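Local coordinates for outer membrane protein Omp121 (Bacteroides thetaiotaomicron, PDB 5FQ8) that probably imports peptides across the bacterial outer membrane as a TonB-dependent transporter, at residues Ile344-Gln349 with Tyr358-Tyr363; Tyr745-Gly750 with Gly962-Tyr967; Thr751-Ile756 with Gly762-Gln767. All blocks are in the same frame, centred on the assembly; numbering follows the deposited sequence.

Contact 1 of 3, residues Ile344-Gln349 with Tyr358-Tyr363; sequences IGLEDQ and YYYTPY
Leu346 meets the rings of Tyr359 and Tyr360 with its two methyl groups; the contact holds no hydrogen bond and is almost entirely carbon on carbon. From CB, which points toward the other segment, the chain runs on to CG, set anti to the carbonyl carbon (chi1 -56°). CG then forks so that both methyls face the tyrosines. CD1 lies at the edges of both rings, 3.7 Å from CE1 of Tyr360 and 3.8 Å from CE1 of Tyr359, and it also reaches the phenol oxygen of the latter. The other branch, CD2, sits 3.7 Å from CD1 of Tyr360. A branched, flexible aliphatic chain suits this place because it can touch two ring rims at once.

Both segments belong to one long connection, without regular secondary structure here, between barrel strands 306-320 and 376-394; in TonB-dependent transporters such long loops lie on the extracellular side. The tyrosines are neighbours in sequence, and although their CB atoms leave the backbone in different directions, the two rings end up running side by side. CD1 of Tyr360 lies over the rim of one Tyr359 face, 3.5 Å above its plane. Backbone oxygens on either segment are bound by asparagine amides, that of Leu346 by Asn367 and that of Tyr359 by Asn430.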
ATOM      1  N   ILE B 344      24.941 -24.639  13.535  1.00 30.84           N
ATOM      2  CA  ILE B 344      25.852 -23.506  13.453  1.00 26.90           C
ATOM      3  C   ILE B 344      26.786 -23.642  12.274  1.00 27.26           C
ATOM      4  O   ILE B 344      27.509 -22.697  11.943  1.00 27.40           O
ATOM      5  CB  ILE B 344      26.670 -23.331  14.740  1.00 27.15           C
ATOM      6  CG1 ILE B 344      27.555 -24.549  14.960  1.00 27.63           C
ATOM      7  CG2 ILE B 344      25.771 -23.045  15.901  1.00 26.82           C
ATOM      8  CD1 ILE B 344      28.288 -24.500  16.230  1.00 27.91           C
ATOM      9  N   GLY B 345      26.815 -24.799  11.643  1.00 40.47           N
ATOM     10  CA  GLY B 345      27.551 -24.904  10.402  1.00 49.18           C
ATOM     11  C   GLY B 345      26.835 -24.380   9.187  1.00 39.87           C
ATOM     12  O   GLY B 345      27.356 -24.512   8.077  1.00 42.20           O
ATOM     13  N   LEU B 346      25.662 -23.786   9.363  1.00 27.02           N
ATOM     14  CA  LEU B 346      24.881 -23.263   8.263  1.00 26.77           C
ATOM     15  C   LEU B 346      24.963 -21.754   8.108  1.00 26.62           C
ATOM     16  O   LEU B 346      24.354 -21.227   7.183  1.00 26.44           O
ATOM     17  CB  LEU B 346      23.417 -23.660   8.431  1.00 26.35           C
ATOM     18  CG  LEU B 346      23.061 -25.126   8.567  1.00 26.45           C
ATOM     19  CD1 LEU B 346      21.687 -25.188   9.145  1.00 26.03           C
ATOM     20  CD2 LEU B 346      23.118 -25.799   7.226  1.00 26.69           C
ATOM     21  N   GLU B 347      25.688 -21.046   8.975  1.00 26.72           N
ATOM     22  CA  GLU B 347      25.642 -19.586   9.000  1.00 26.56           C
ATOM     23  C   GLU B 347      26.514 -18.960   7.928  1.00 26.89           C
ATOM     24  O   GLU B 347      26.190 -17.884   7.419  1.00 26.75           O
ATOM     25  CB  GLU B 347      26.078 -19.092  10.379  1.00 26.59           C
ATOM     26  CG  GLU B 347      26.098 -17.587  10.586  1.00 29.06           C
ATOM     27  CD  GLU B 347      26.669 -17.191  11.936  1.00 29.85           C
ATOM     28  OE1 GLU B 347      27.239 -18.073  12.607  1.00 27.38           O
ATOM     29  OE2 GLU B 347      26.544 -16.010  12.332  1.00 30.58           O
ATOM     30  N   ASP B 348      27.616 -19.610   7.578  1.00 27.37           N
ATOM     31  CA  ASP B 348      28.530 -19.128   6.550  1.00 27.78           C
ATOM     32  C   ASP B 348      27.850 -19.155   5.188  1.00 27.67           C
ATOM     33  O   ASP B 348      27.640 -20.227   4.618  1.00 27.76           O
ATOM     34  CB  ASP B 348      29.788 -19.998   6.554  1.00 28.36           C
ATOM     35  CG  ASP B 348      30.831 -19.524   5.586  1.00 31.25           C
ATOM     36  OD1 ASP B 348      30.770 -18.356   5.173  1.00 30.16           O
ATOM     37  OD2 ASP B 348      31.722 -20.334   5.249  1.00 31.74           O
ATOM     38  N   GLN B 349      27.498 -17.988   4.661  1.00 27.52           N
ATOM     39  CA  GLN B 349      26.868 -17.937   3.349  1.00 27.47           C
ATOM     40  C   GLN B 349      27.860 -18.042   2.204  1.00 28.02           C
ATOM     41  O   GLN B 349      27.436 -18.180   1.063  1.00 28.06           O
ATOM     42  CB  GLN B 349      26.068 -16.657   3.199  1.00 27.13           C
ATOM     43  CG  GLN B 349      25.003 -16.498   4.222  1.00 26.61           C
ATOM     44  CD  GLN B 349      23.933 -17.539   4.090  1.00 26.34           C
ATOM     45  OE1 GLN B 349      23.291 -17.645   3.061  1.00 26.28           O
ATOM     46  NE2 GLN B 349      23.742 -18.323   5.128  1.00 26.20           N
ATOM     47  N   TYR B 358      20.624 -24.160  -2.221  1.00 27.12           N
ATOM     48  CA  TYR B 358      21.225 -25.456  -1.962  1.00 27.43           C
ATOM     49  C   TYR B 358      21.164 -25.834  -0.486  1.00 27.19           C
ATOM     50  O   TYR B 358      21.935 -26.681  -0.037  1.00 27.47           O
ATOM     51  CB  TYR B 358      22.658 -25.472  -2.492  1.00 27.97           C
ATOM     52  CG  TYR B 358      22.749 -25.321  -3.989  1.00 28.30           C
ATOM     53  CD1 TYR B 358      22.571 -24.094  -4.588  1.00 28.20           C
ATOM     54  CD2 TYR B 358      23.027 -26.409  -4.799  1.00 28.77           C
ATOM     55  CE1 TYR B 358      22.650 -23.953  -5.955  1.00 28.55           C
ATOM     56  CE2 TYR B 358      23.115 -26.278  -6.158  1.00 29.17           C
ATOM     57  CZ  TYR B 358      22.922 -25.048  -6.737  1.00 30.89           C
ATOM     58  OH  TYR B 358      23.011 -24.922  -8.110  1.00 34.42           O
ATOM     59  N   TYR B 359      20.245 -25.243   0.267  1.00 26.70           N
ATOM     60  CA  TYR B 359      20.055 -25.597   1.665  1.00 26.48           C
ATOM     61  C   TYR B 359      19.683 -27.066   1.803  1.00 26.62           C
ATOM     62  O   TYR B 359      19.048 -27.640   0.925  1.00 37.41           O
ATOM     63  CB  TYR B 359      18.965 -24.722   2.247  1.00 25.97           C
ATOM     64  CG  TYR B 359      18.753 -24.847   3.727  1.00 25.73           C
ATOM     65  CD1 TYR B 359      19.789 -24.646   4.621  1.00 25.85           C
ATOM     66  CD2 TYR B 359      17.496 -25.126   4.233  1.00 28.50           C
ATOM     67  CE1 TYR B 359      19.580 -24.751   5.977  1.00 25.66           C
ATOM     68  CE2 TYR B 359      17.280 -25.231   5.572  1.00 31.37           C
ATOM     69  CZ  TYR B 359      18.321 -25.042   6.443  1.00 30.52           C
ATOM     70  OH  TYR B 359      18.092 -25.148   7.783  1.00 30.34           O
ATOM     71  N   TYR B 360      20.078 -27.682   2.917  1.00 26.68           N
ATOM     72  CA  TYR B 360      20.038 -29.137   2.974  1.00 26.95           C
ATOM     73  C   TYR B 360      18.621 -29.696   2.924  1.00 31.59           C
ATOM     74  O   TYR B 360      18.454 -30.881   2.627  1.00 27.06           O
ATOM     75  CB  TYR B 360      20.775 -29.647   4.213  1.00 27.09           C
ATOM     76  CG  TYR B 360      20.122 -29.332   5.528  1.00 29.38           C
ATOM     77  CD1 TYR B 360      20.412 -28.165   6.197  1.00 34.59           C
ATOM     78  CD2 TYR B 360      19.229 -30.207   6.105  1.00 31.27           C
ATOM     79  CE1 TYR B 360      19.823 -27.872   7.383  1.00 30.04           C
ATOM     80  CE2 TYR B 360      18.632 -29.918   7.292  1.00 32.52           C
ATOM     81  CZ  TYR B 360      18.934 -28.748   7.923  1.00 33.67           C
ATOM     82  OH  TYR B 360      18.350 -28.434   9.113  1.00 38.02           O
ATOM     83  N   THR B 361      17.593 -28.886   3.173  1.00 28.81           N
ATOM     84  CA  THR B 361      16.252 -29.427   3.145  1.00 26.12           C
ATOM     85  C   THR B 361      15.267 -28.455   2.503  1.00 25.81           C
ATOM     86  O   THR B 361      15.300 -27.259   2.792  1.00 25.54           O
ATOM     87  CB  THR B 361      15.797 -29.790   4.544  1.00 25.94           C
ATOM     88  OG1 THR B 361      14.511 -30.410   4.466  1.00 25.86           O
ATOM     89  CG2 THR B 361      15.743 -28.562   5.411  1.00 25.57           C
ATOM     90  N   PRO B 362      14.399 -28.929   1.633  1.00 25.88           N
ATOM     91  CA  PRO B 362      13.522 -28.021   0.902  1.00 27.63           C
ATOM     92  C   PRO B 362      12.096 -28.091   1.364  1.00 28.25           C
ATOM     93  O   PRO B 362      11.199 -27.741   0.601  1.00 27.66           O
ATOM     94  CB  PRO B 362      13.641 -28.540  -0.518  1.00 26.02           C
ATOM     95  CG  PRO B 362      13.694 -30.023  -0.321  1.00 26.32           C
ATOM     96  CD  PRO B 362      14.446 -30.247   0.979  1.00 26.29           C
ATOM     97  N   TYR B 363      11.867 -28.537   2.587  1.00 25.26           N
ATOM     98  CA  TYR B 363      10.524 -28.897   3.015  1.00 25.10           C
ATOM     99  C   TYR B 363       9.927 -27.796   3.883  1.00 24.69           C
ATOM    100  O   TYR B 363       9.806 -27.922   5.095  1.00 24.57           O
ATOM    101  CB  TYR B 363      10.559 -30.232   3.738  1.00 25.32           C
ATOM    102  CG  TYR B 363      10.941 -31.420   2.874  1.00 25.76           C
ATOM    103  CD1 TYR B 363      10.303 -31.668   1.676  1.00 28.61           C
ATOM    104  CD2 TYR B 363      11.943 -32.288   3.261  1.00 26.06           C
ATOM    105  CE1 TYR B 363      10.645 -32.749   0.897  1.00 27.40           C
ATOM    106  CE2 TYR B 363      12.291 -33.362   2.484  1.00 26.50           C
ATOM    107  CZ  TYR B 363      11.638 -33.587   1.302  1.00 26.65           C
ATOM    108  OH  TYR B 363      11.984 -34.656   0.520  1.00 27.12           O
TER

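Contact 2 of 3, residues Tyr745-Gly750 with Gly962-Tyr967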
ATOM      1  N   TYR B 745     -10.695 -18.691  20.538  1.00 29.86           N
ATOM      2  CA  TYR B 745      -9.646 -18.824  19.546  1.00 27.56           C
ATOM      3  C   TYR B 745      -9.530 -20.300  19.233  1.00 30.67           C
ATOM      4  O   TYR B 745      -9.842 -21.133  20.080  1.00 39.23           O
ATOM      5  CB  TYR B 745      -8.309 -18.256  20.028  1.00 23.63           C
ATOM      6  CG  TYR B 745      -7.345 -18.149  18.907  1.00 24.14           C
ATOM      7  CD1 TYR B 745      -7.329 -17.026  18.097  1.00 26.42           C
ATOM      8  CD2 TYR B 745      -6.486 -19.188  18.611  1.00 31.16           C
ATOM      9  CE1 TYR B 745      -6.479 -16.932  17.049  1.00 22.98           C
ATOM     10  CE2 TYR B 745      -5.627 -19.098  17.558  1.00 31.55           C
ATOM     11  CZ  TYR B 745      -5.635 -17.962  16.782  1.00 22.95           C
ATOM     12  OH  TYR B 745      -4.791 -17.856  15.730  1.00 25.62           O
ATOM     13  N   GLY B 746      -9.109 -20.625  18.011  1.00 23.84           N
ATOM     14  CA  GLY B 746      -9.096 -22.024  17.615  1.00 24.00           C
ATOM     15  C   GLY B 746      -8.793 -22.309  16.161  1.00 23.89           C
ATOM     16  O   GLY B 746      -9.220 -21.567  15.287  1.00 23.80           O
ATOM     17  N   LEU B 747      -8.068 -23.381  15.886  1.00 23.92           N
ATOM     18  CA  LEU B 747      -7.748 -23.758  14.520  1.00 23.87           C
ATOM     19  C   LEU B 747      -8.931 -24.434  13.838  1.00 24.15           C
ATOM     20  O   LEU B 747      -9.753 -25.087  14.481  1.00 24.44           O
ATOM     21  CB  LEU B 747      -6.550 -24.693  14.506  1.00 23.86           C
ATOM     22  CG  LEU B 747      -5.343 -24.206  15.295  1.00 23.66           C
ATOM     23  CD1 LEU B 747      -4.298 -25.288  15.349  1.00 23.74           C
ATOM     24  CD2 LEU B 747      -4.764 -22.953  14.687  1.00 23.36           C
ATOM     25  N   ASN B 748      -9.013 -24.271  12.520  1.00 43.81           N
ATOM     26  CA  ASN B 748     -10.094 -24.868  11.738  1.00 24.39           C
ATOM     27  C   ASN B 748      -9.871 -26.362  11.630  1.00 24.64           C
ATOM     28  O   ASN B 748      -8.842 -26.800  11.109  1.00 24.55           O
ATOM     29  CB  ASN B 748     -10.163 -24.250  10.343  1.00 24.30           C
ATOM     30  CG  ASN B 748     -11.487 -24.528   9.639  1.00 51.09           C
ATOM     31  OD1 ASN B 748     -11.605 -25.476   8.869  1.00 43.45           O
ATOM     32  ND2 ASN B 748     -12.487 -23.698   9.907  1.00 24.67           N
ATOM     33  N   GLY B 749     -10.839 -27.135  12.107  1.00 24.99           N
ATOM     34  CA  GLY B 749     -10.655 -28.570  12.223  1.00 27.46           C
ATOM     35  C   GLY B 749      -9.524 -28.998  13.127  1.00 28.56           C
ATOM     36  O   GLY B 749      -9.008 -30.105  12.978  1.00 37.31           O
ATOM     37  N   GLY B 750      -9.112 -28.138  14.054  1.00 28.02           N
ATOM     38  CA  GLY B 750      -8.035 -28.423  14.979  1.00 24.86           C
ATOM     39  C   GLY B 750      -8.437 -28.042  16.385  1.00 24.91           C
ATOM     40  O   GLY B 750      -9.614 -27.786  16.648  1.00 25.08           O
ATOM     41  N   GLY B 962      -4.737 -15.008  24.325  1.00 23.49           N
ATOM     42  CA  GLY B 962      -3.406 -15.554  24.473  1.00 23.41           C
ATOM     43  C   GLY B 962      -3.379 -16.864  25.233  1.00 25.75           C
ATOM     44  O   GLY B 962      -2.457 -17.670  25.063  1.00 32.99           O
ATOM     45  N   ASN B 963      -4.389 -17.106  26.062  1.00 23.89           N
ATOM     46  CA  ASN B 963      -4.404 -18.310  26.866  1.00 24.15           C
ATOM     47  C   ASN B 963      -4.539 -19.569  26.033  1.00 24.14           C
ATOM     48  O   ASN B 963      -4.343 -20.659  26.568  1.00 24.35           O
ATOM     49  CB  ASN B 963      -5.532 -18.237  27.889  1.00 36.47           C
ATOM     50  CG  ASN B 963      -5.167 -17.391  29.091  1.00 35.39           C
ATOM     51  OD1 ASN B 963      -4.053 -17.456  29.586  1.00 30.07           O
ATOM     52  ND2 ASN B 963      -6.102 -16.583  29.557  1.00 44.99           N
ATOM     53  N   TYR B 964      -4.836 -19.447  24.744  1.00 23.94           N
ATOM     54  CA  TYR B 964      -5.011 -20.622  23.910  1.00 23.96           C
ATOM     55  C   TYR B 964      -3.739 -21.442  23.838  1.00 23.92           C
ATOM     56  O   TYR B 964      -3.792 -22.676  23.769  1.00 24.09           O
ATOM     57  CB  TYR B 964      -5.452 -20.198  22.513  1.00 23.75           C
ATOM     58  CG  TYR B 964      -5.414 -21.295  21.493  1.00 23.75           C
ATOM     59  CD1 TYR B 964      -4.247 -21.587  20.808  1.00 23.58           C
ATOM     60  CD2 TYR B 964      -6.542 -22.032  21.214  1.00 23.97           C
ATOM     61  CE1 TYR B 964      -4.200 -22.579  19.894  1.00 23.61           C
ATOM     62  CE2 TYR B 964      -6.508 -23.029  20.290  1.00 24.01           C
ATOM     63  CZ  TYR B 964      -5.333 -23.298  19.631  1.00 23.83           C
ATOM     64  OH  TYR B 964      -5.273 -24.298  18.704  1.00 23.90           O
ATOM     65  N   GLY B 965      -2.595 -20.791  23.811  1.00 23.72           N
ATOM     66  CA  GLY B 965      -1.369 -21.536  23.717  1.00 23.71           C
ATOM     67  C   GLY B 965      -0.284 -20.736  23.048  1.00 23.45           C
ATOM     68  O   GLY B 965      -0.385 -19.530  22.889  1.00 23.29           O
ATOM     69  N   GLU B 966       0.764 -21.457  22.693  1.00 23.45           N
ATOM     70  CA  GLU B 966       1.966 -20.906  22.097  1.00 23.27           C
ATOM     71  C   GLU B 966       2.132 -21.530  20.728  1.00 23.18           C
ATOM     72  O   GLU B 966       1.960 -22.737  20.577  1.00 25.66           O
ATOM     73  CB  GLU B 966       3.184 -21.206  22.960  1.00 39.93           C
ATOM     74  CG  GLU B 966       4.413 -21.620  22.174  1.00 43.70           C
ATOM     75  CD  GLU B 966       4.539 -23.111  22.069  1.00 37.34           C
ATOM     76  OE1 GLU B 966       3.839 -23.790  22.816  1.00 28.62           O
ATOM     77  OE2 GLU B 966       5.317 -23.607  21.243  1.00 36.95           O
ATOM     78  N   TYR B 967       2.467 -20.722  19.731  1.00 22.97           N
ATOM     79  CA  TYR B 967       2.509 -21.200  18.359  1.00 23.33           C
ATOM     80  C   TYR B 967       3.939 -21.125  17.837  1.00 22.88           C
ATOM     81  O   TYR B 967       4.240 -20.397  16.900  1.00 22.74           O
ATOM     82  CB  TYR B 967       1.530 -20.429  17.477  1.00 22.77           C
ATOM     83  CG  TYR B 967       1.026 -21.307  16.374  1.00 38.04           C
ATOM     84  CD1 TYR B 967       0.114 -22.309  16.635  1.00 23.00           C
ATOM     85  CD2 TYR B 967       1.516 -21.189  15.087  1.00 31.52           C
ATOM     86  CE1 TYR B 967      -0.329 -23.136  15.641  1.00 23.09           C
ATOM     87  CE2 TYR B 967       1.080 -22.017  14.092  1.00 27.52           C
ATOM     88  CZ  TYR B 967       0.158 -22.990  14.383  1.00 23.00           C
ATOM     89  OH  TYR B 967      -0.293 -23.826  13.411  1.00 27.08           O
TER
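Tyr964 carries this contact, meeting Tyr745, Gly746 and Leu747 along the length of its ring. Residues 962-967 open in the last turn of a 3-10 segment that starts before Gly962, whose carbonyl oxygen accepts a hydrogen bond from Thr954 OG1. The turn ends at Tyr964, whose CG is anti to the backbone N (chi1 169°), a setting that sends the ring across to the other segment. Near the root of the ring, Tyr745 brings its edge down on one face, a T-shaped stack with centroids 5.2 Å apart and planes at 71°; the touching atom, CD2 of Tyr745, is 3.7 Å from CG of Tyr964. Farther out, CE2 of Tyr964 passes CA of Gly746 at 3.9 Å, ordinary packing on the backbone. At the tip, the hydroxyl of Tyr964 lies 3.4 Å from CG of Leu747, and its polar need is met by the carbonyl oxygen of Thr751. Gly965 follows with backbone angles that only glycine tolerates easily, and starts the short strand 965-966, parallel to strand 828-831. Tyr967 closes the segment, its hydroxyl bound to Gln326 OE1.

In 745-750, Leu747 opens a type II turn that ends at Gly750, closed by Gly750 N to Leu747 O at 3.1 Å; Gly749 supplies the positive phi. Backbone atoms of Asn748 in this turn hydrogen-bond the bound peptide. A tyrosine suits position 964 because one ring offers a face for Tyr745, carbons that rest on the Gly746 backbone and a hydroxyl that donates to Thr751 while lying against Leu747, joining the base of a peptide-binding turn to a distant part of the chain.

Contact 3 of 3, residues Thr751-Ile756 with Gly762-Gln767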
ATOM      1  N   THR B 751      -7.474 -27.995  17.295  1.00 24.81           N
ATOM      2  CA  THR B 751      -7.779 -27.730  18.691  1.00 24.92           C
ATOM      3  C   THR B 751      -8.338 -26.325  18.865  1.00 24.73           C
ATOM      4  O   THR B 751      -7.801 -25.361  18.321  1.00 24.40           O
ATOM      5  CB  THR B 751      -6.520 -27.907  19.531  1.00 24.85           C
ATOM      6  OG1 THR B 751      -5.966 -29.217  19.337  1.00 25.05           O
ATOM      7  CG2 THR B 751      -6.854 -27.694  20.968  1.00 30.20           C
ATOM      8  N   SER B 752      -9.414 -26.200  19.630  1.00 24.97           N
ATOM      9  CA  SER B 752     -10.095 -24.920  19.747  1.00 24.86           C
ATOM     10  C   SER B 752     -10.546 -24.679  21.174  1.00 25.07           C
ATOM     11  O   SER B 752     -11.001 -25.597  21.855  1.00 25.43           O
ATOM     12  CB  SER B 752     -11.304 -24.850  18.825  1.00 51.13           C
ATOM     13  OG  SER B 752     -11.087 -25.619  17.669  1.00 37.16           O
ATOM     14  N   MET B 753     -10.464 -23.427  21.594  1.00 24.89           N
ATOM     15  CA  MET B 753     -10.756 -23.016  22.958  1.00 28.03           C
ATOM     16  C   MET B 753     -12.047 -22.212  22.969  1.00 25.23           C
ATOM     17  O   MET B 753     -12.200 -21.262  22.201  1.00 25.01           O
ATOM     18  CB  MET B 753      -9.582 -22.212  23.533  1.00 27.79           C
ATOM     19  CG  MET B 753      -9.789 -21.640  24.922  1.00 29.90           C
ATOM     20  SD  MET B 753      -8.599 -20.381  25.358  1.00 24.69           S
ATOM     21  CE  MET B 753      -7.449 -21.281  26.258  1.00 24.79           C
ATOM     22  N   TYR B 754     -12.964 -22.587  23.831  1.00 25.63           N
ATOM     23  CA  TYR B 754     -14.331 -22.101  23.755  1.00 27.45           C
ATOM     24  C   TYR B 754     -14.707 -21.350  25.015  1.00 26.08           C
ATOM     25  O   TYR B 754     -13.917 -21.212  25.937  1.00 26.03           O
ATOM     26  CB  TYR B 754     -15.300 -23.264  23.519  1.00 26.28           C
ATOM     27  CG  TYR B 754     -15.148 -23.875  22.156  1.00 26.13           C
ATOM     28  CD1 TYR B 754     -15.748 -23.292  21.047  1.00 26.04           C
ATOM     29  CD2 TYR B 754     -14.374 -25.011  21.963  1.00 26.11           C
ATOM     30  CE1 TYR B 754     -15.594 -23.823  19.798  1.00 25.93           C
ATOM     31  CE2 TYR B 754     -14.225 -25.553  20.711  1.00 26.01           C
ATOM     32  CZ  TYR B 754     -14.835 -24.951  19.633  1.00 51.45           C
ATOM     33  OH  TYR B 754     -14.697 -25.478  18.373  1.00 39.84           O
ATOM     34  N   ALA B 755     -15.930 -20.840  25.023  1.00 26.34           N
ATOM     35  CA  ALA B 755     -16.634 -20.441  26.231  1.00 26.72           C
ATOM     36  C   ALA B 755     -17.986 -21.127  26.181  1.00 27.20           C
ATOM     37  O   ALA B 755     -18.814 -20.801  25.333  1.00 27.25           O
ATOM     38  CB  ALA B 755     -16.784 -18.930  26.329  1.00 26.59           C
ATOM     39  N   ILE B 756     -18.200 -22.085  27.069  1.00 30.79           N
ATOM     40  CA  ILE B 756     -19.379 -22.937  27.060  1.00 28.11           C
ATOM     41  C   ILE B 756     -20.166 -22.691  28.334  1.00 28.62           C
ATOM     42  O   ILE B 756     -19.599 -22.331  29.364  1.00 46.72           O
ATOM     43  CB  ILE B 756     -18.952 -24.403  26.926  1.00 28.20           C
ATOM     44  CG1 ILE B 756     -17.892 -24.523  25.844  1.00 27.67           C
ATOM     45  CG2 ILE B 756     -20.111 -25.256  26.567  1.00 28.68           C
ATOM     46  CD1 ILE B 756     -17.472 -25.932  25.580  1.00 27.76           C
ATOM     47  N   GLY B 762     -12.652 -20.713  28.821  1.00 26.27           N
ATOM     48  CA  GLY B 762     -11.520 -21.265  28.111  1.00 25.93           C
ATOM     49  C   GLY B 762     -11.485 -22.770  28.029  1.00 26.13           C
ATOM     50  O   GLY B 762     -10.427 -23.362  28.209  1.00 26.04           O
ATOM     51  N   VAL B 763     -12.616 -23.405  27.728  1.00 26.42           N
ATOM     52  CA  VAL B 763     -12.652 -24.853  27.591  1.00 26.66           C
ATOM     53  C   VAL B 763     -12.019 -25.269  26.277  1.00 26.32           C
ATOM     54  O   VAL B 763     -12.255 -24.653  25.238  1.00 26.06           O
ATOM     55  CB  VAL B 763     -14.098 -25.349  27.681  1.00 27.13           C
ATOM     56  CG1 VAL B 763     -14.146 -26.832  27.439  1.00 27.39           C
ATOM     57  CG2 VAL B 763     -14.655 -25.023  29.027  1.00 31.16           C
ATOM     58  N   PHE B 764     -11.210 -26.322  26.313  1.00 26.36           N
ATOM     59  CA  PHE B 764     -10.570 -26.853  25.116  1.00 26.11           C
ATOM     60  C   PHE B 764     -11.307 -28.080  24.617  1.00 35.74           C
ATOM     61  O   PHE B 764     -11.728 -28.921  25.411  1.00 26.88           O
ATOM     62  CB  PHE B 764      -9.129 -27.258  25.375  1.00 25.96           C
ATOM     63  CG  PHE B 764      -8.162 -26.141  25.323  1.00 25.55           C
ATOM     64  CD1 PHE B 764      -7.547 -25.805  24.143  1.00 25.18           C
ATOM     65  CD2 PHE B 764      -7.842 -25.449  26.463  1.00 25.58           C
ATOM     66  CE1 PHE B 764      -6.641 -24.799  24.093  1.00 24.85           C
ATOM     67  CE2 PHE B 764      -6.933 -24.457  26.430  1.00 25.24           C
ATOM     68  CZ  PHE B 764      -6.325 -24.121  25.235  1.00 24.87           C
ATOM     69  N   LYS B 765     -11.445 -28.178  23.297  1.00 32.02           N
ATOM     70  CA  LYS B 765     -11.861 -29.392  22.612  1.00 26.55           C
ATOM     71  C   LYS B 765     -10.775 -29.791  21.627  1.00 26.28           C
ATOM     72  O   LYS B 765     -10.148 -28.941  21.009  1.00 25.87           O
ATOM     73  CB  LYS B 765     -13.177 -29.195  21.886  1.00 26.71           C
ATOM     74  CG  LYS B 765     -14.369 -28.997  22.774  1.00 27.09           C
ATOM     75  CD  LYS B 765     -15.616 -28.898  21.958  1.00 28.72           C
ATOM     76  CE  LYS B 765     -16.843 -28.767  22.818  1.00 32.03           C
ATOM     77  NZ  LYS B 765     -18.073 -28.720  21.987  1.00 33.87           N
ATOM     78  N   ALA B 766     -10.541 -31.087  21.495  1.00 26.55           N
ATOM     79  CA  ALA B 766      -9.493 -31.570  20.610  1.00 26.36           C
ATOM     80  C   ALA B 766      -9.800 -33.004  20.219  1.00 26.77           C
ATOM     81  O   ALA B 766     -10.575 -33.687  20.882  1.00 27.21           O
ATOM     82  CB  ALA B 766      -8.124 -31.458  21.276  1.00 26.16           C
ATOM     83  N   GLN B 767      -9.191 -33.455  19.128  1.00 26.67           N
ATOM     84  CA  GLN B 767      -9.521 -34.778  18.607  1.00 38.46           C
ATOM     85  C   GLN B 767      -8.878 -35.862  19.464  1.00 27.39           C
ATOM     86  O   GLN B 767      -7.665 -35.866  19.678  1.00 27.20           O
ATOM     87  CB  GLN B 767      -9.119 -34.930  17.137  1.00 26.93           C
ATOM     88  CG  GLN B 767      -7.660 -34.823  16.803  1.00 26.62           C
ATOM     89  CD  GLN B 767      -7.258 -35.691  15.634  1.00 26.76           C
ATOM     90  OE1 GLN B 767      -8.097 -36.261  14.967  1.00 27.04           O
ATOM     91  NE2 GLN B 767      -5.968 -35.802  15.391  1.00 26.59           N
TER
HETATM   92  O   HOH W   1      -7.272 -31.871  18.123  1.00  2.99           O
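Strands 752-756 and 763-766 run antiparallel, 4.6 Å apart at closest approach with their directions at 133°, and pair Ser752 with Lys765 and Tyr754 with Val763 in hydrogen-bonded positions. Ser752 and Lys765 exchange both backbone bonds, N of Ser752 to O of Lys765 at 3.2 Å and N of Lys765 to O of Ser752 at 3.0 Å, each nearly straight. Toward the turn the ladder weakens: Tyr754 N still donates to Val763 O, but the carbonyl of Tyr754 receives only weak, bent bonds from the nitrogens of Gly762 and Val763. Glycine suits 762, where the chain turns a corner with phi at 88° and a CB would press on the preceding carbonyl oxygen.

Met753 and Phe764 form the non-hydrogen-bonded pair between them. This pairing brings CB of Met753 over one face of the Phe764 ring, 4.1 Å from its centroid in a CH-pi contact; SD approaches the same ring obliquely as a Met-aromatic contact. With chi1 at 176°, CG of Met753 runs toward Gly762, 3.6 Å from its CA. CG2 of Thr751 comes to the edge of the Phe764 ring.

The two strands make a beta hairpin, the middle of a four-stranded antiparallel sheet with 741-746 and 793-794 outside it, inserted between barrel strands 716-731 and 802-812. Leu899 of barrel strand 899-915 packs on Thr751, Phe764 and Ala766.

Tyr754, Val763 and Lys765 lie on the reverse side of the sheet. Lysine's extended methylenes cross the tyrosine at about a right angle, CD of Lys765 being 3.8 Å from CE2 of Tyr754, while the ammonium group gains at most a weak, long-range cation-pi attraction. Just past the last paired residues, Ile756 touches CG1 of Val763 with CD1, 3.9 Å apart. At the other end a water bridges Thr751 OG1 and the backbone N of Gln767, which donates to it.

Contacts 2 and 3 form one continuous unit, their centres about 9 Å apart, with contact 3 nested in the chain loop that contact 2 closes. Two probable hydrogen bonds stitch them together: the tyrosine hydroxyl bond, 2.8 Å from Tyr964 OH to Thr751 O, and Met753 N to Tyr745 O at 2.8 Å, the latter between neighbouring strands of one sheet. Contact 1 comes earlier in the chain and stands apart, its centre about 31 Å from that of contact 2 and about 38 Å from that of contact 3. Yet segments 358-363 and 745-750 both reach the bound peptide, through Tyr363 packing and Asn748 backbone bonds, whereas the calcium, magnesium and lipid sites lie away from all three.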